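PDB 1PVT: sugar-phosphate aldolase, which belongs to the class II aldolase and adducin family of AraD-like proteins. Local coordinates for residues A18-S23 and E205-V210. Sequence-based numbering, arbitrary orientation.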
loop_
_atom_site.group_PDB
_atom_site.type_symbol
_atom_site.label_atom_id
_atom_site.label_comp_id
_atom_site.label_asym_id
_atom_site.label_seq_id
_atom_site.Cartn_x
_atom_site.Cartn_y
_atom_site.Cartn_z
ATOM N N ALA A 18 10.805 -2.539 7.927
ATOM C CA ALA A 18 11.032 -3.203 9.208
ATOM C C ALA A 18 12.100 -2.520 10.050
ATOM O O ALA A 18 11.905 -2.272 11.236
ATOM C CB ALA A 18 11.414 -4.658 8.972
ATOM N N ILE A 19 13.227 -2.209 9.429
ATOM C CA ILE A 19 14.331 -1.575 10.134
ATOM C C ILE A 19 13.969 -0.210 10.688
ATOM O O ILE A 19 14.473 0.172 11.727
ATOM C CB ILE A 19 15.560 -1.413 9.220
ATOM C CG1 ILE A 19 16.827 -1.385 10.055
ATOM C CG2 ILE A 19 15.463 -0.125 8.423
ATOM C CD1 ILE A 19 17.237 -2.724 10.572
ATOM N N LYS A 20 13.111 0.534 9.999
ATOM C CA LYS A 20 12.747 1.850 10.495
ATOM C C LYS A 20 11.484 1.779 11.322
ATOM O O LYS A 20 10.912 2.799 11.695
ATOM C CB LYS A 20 12.604 2.838 9.345
ATOM C CG LYS A 20 13.924 3.045 8.646
ATOM C CD LYS A 20 13.873 4.130 7.598
ATOM C CE LYS A 20 13.662 5.489 8.222
ATOM N NZ LYS A 20 13.652 6.571 7.201
ATOM N N GLY A 21 11.057 0.556 11.612
ATOM C CA GLY A 21 9.882 0.367 12.437
ATOM C C GLY A 21 8.565 0.772 11.817
ATOM O O GLY A 21 7.512 0.715 12.465
ATOM N N LEU A 22 8.605 1.185 10.561
ATOM C CA LEU A 22 7.389 1.580 9.872
ATOM C C LEU A 22 6.361 0.438 9.834
ATOM O O LEU A 22 5.157 0.673 9.777
ATOM C CB LEU A 22 7.752 2.038 8.468
ATOM C CG LEU A 22 8.546 3.344 8.506
ATOM C CD1 LEU A 22 9.169 3.681 7.142
ATOM C CD2 LEU A 22 7.597 4.429 8.951
ATOM N N SER A 23 6.831 -0.803 9.886
ATOM C CA SER A 23 5.920 -1.939 9.864
ATOM C C SER A 23 6.283 -2.961 10.955
ATOM O O SER A 23 7.458 -3.277 11.157
ATOM C CB SER A 23 5.956 -2.594 8.489
ATOM O OG SER A 23 4.839 -3.437 8.337
ATOM N N GLU A 205 9.031 4.299 -4.780
ATOM C CA GLU A 205 8.398 5.612 -4.711
ATOM C C GLU A 205 7.262 5.598 -3.685
ATOM O O GLU A 205 7.064 6.574 -2.956
ATOM C CB GLU A 205 7.868 6.030 -6.086
ATOM C CG GLU A 205 7.077 7.342 -6.066
ATOM C CD GLU A 205 6.620 7.795 -7.449
ATOM O OE1 GLU A 205 7.449 8.351 -8.205
ATOM O OE2 GLU A 205 5.429 7.590 -7.783
ATOM N N ALA A 206 6.515 4.495 -3.632
ATOM C CA ALA A 206 5.433 4.372 -2.667
ATOM C C ALA A 206 6.072 4.471 -1.283
ATOM O O ALA A 206 5.639 5.265 -0.453
ATOM C CB ALA A 206 4.729 3.040 -2.830
ATOM N N TYR A 207 7.113 3.675 -1.043
ATOM C CA TYR A 207 7.810 3.699 0.239
ATOM C C TYR A 207 8.256 5.111 0.598
ATOM O O TYR A 207 8.165 5.529 1.751
ATOM C CB TYR A 207 9.042 2.802 0.210
ATOM C CG TYR A 207 9.820 2.849 1.505
ATOM C CD1 TYR A 207 9.340 2.232 2.649
ATOM C CD2 TYR A 207 11.005 3.558 1.603
ATOM C CE1 TYR A 207 10.015 2.323 3.848
ATOM C CE2 TYR A 207 11.683 3.654 2.803
ATOM C CZ TYR A 207 11.179 3.034 3.917
ATOM O OH TYR A 207 11.833 3.136 5.112
ATOM N N ASP A 208 8.760 5.837 -0.390
ATOM C CA ASP A 208 9.210 7.205 -0.172
ATOM C C ASP A 208 8.106 8.112 0.369
ATOM O O ASP A 208 8.372 9.036 1.136
ATOM C CB ASP A 208 9.744 7.795 -1.477
ATOM C CG ASP A 208 11.224 7.572 -1.645
ATOM O OD1 ASP A 208 11.721 6.553 -1.128
ATOM O OD2 ASP A 208 11.882 8.408 -2.298
ATOM N N ARG A 209 6.869 7.867 -0.033
ATOM C CA ARG A 209 5.779 8.701 0.444
ATOM C C ARG A 209 5.377 8.325 1.869
ATOM O O ARG A 209 4.911 9.169 2.624
ATOM C CB ARG A 209 4.589 8.596 -0.499
ATOM C CG ARG A 209 4.886 9.022 -1.932
ATOM C CD ARG A 209 3.592 8.959 -2.728
ATOM N NE ARG A 209 3.754 8.601 -4.135
ATOM C CZ ARG A 209 3.946 9.471 -5.114
ATOM N NH1 ARG A 209 4.007 10.768 -4.848
ATOM N NH2 ARG A 209 4.045 9.038 -6.359
ATOM N N VAL A 210 5.549 7.060 2.235
ATOM C CA VAL A 210 5.235 6.635 3.588
ATOM C C VAL A 210 6.195 7.393 4.488
ATOM O O VAL A 210 5.777 8.134 5.373
ATOM C CB VAL A 210 5.474 5.148 3.775
ATOM C CG1 VAL A 210 5.329 4.789 5.230
ATOM C CG2 VAL A 210 4.490 4.371 2.952
#
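The hydroxyl end of Y207, from helix 203-224, rests against K20 and L22 in the turn that follows helix 2-19, an example of how a long aromatic side chain can join a helix to a distant turn. L22 meets it obliquely through one methyl branch, with CD1 3.7 Å from Y207 CE1 and 3.4 Å from Y207 OH; the two side chains lie roughly at right angles. From K20 it is the aliphatic part that touches, CD lying 3.4 Å from Y207 OH. The other branch of L22 turns to V210, CD2 standing 4.4 Å from V210 CG1. CG anti to the backbone N (chi1 178°) directs the tyrosine ring from its own helix toward the turn. In this AraD-like fold helix 203-224 packs against the mixed sheet, with V210 on T126 of strand 122-126, and the turn after helix 2-19 meets the same strand where L22 O accepts a hydrogen bond from T126 OG1; Y207 also touches V13, W16 and L17 of helix 2-19. G21, at positive phi (69°), shapes the turn, and its N donates to A18 O at 3.0 Å. Bent at chi3 (67°), K20 carries NZ on to a salt bridge with E211.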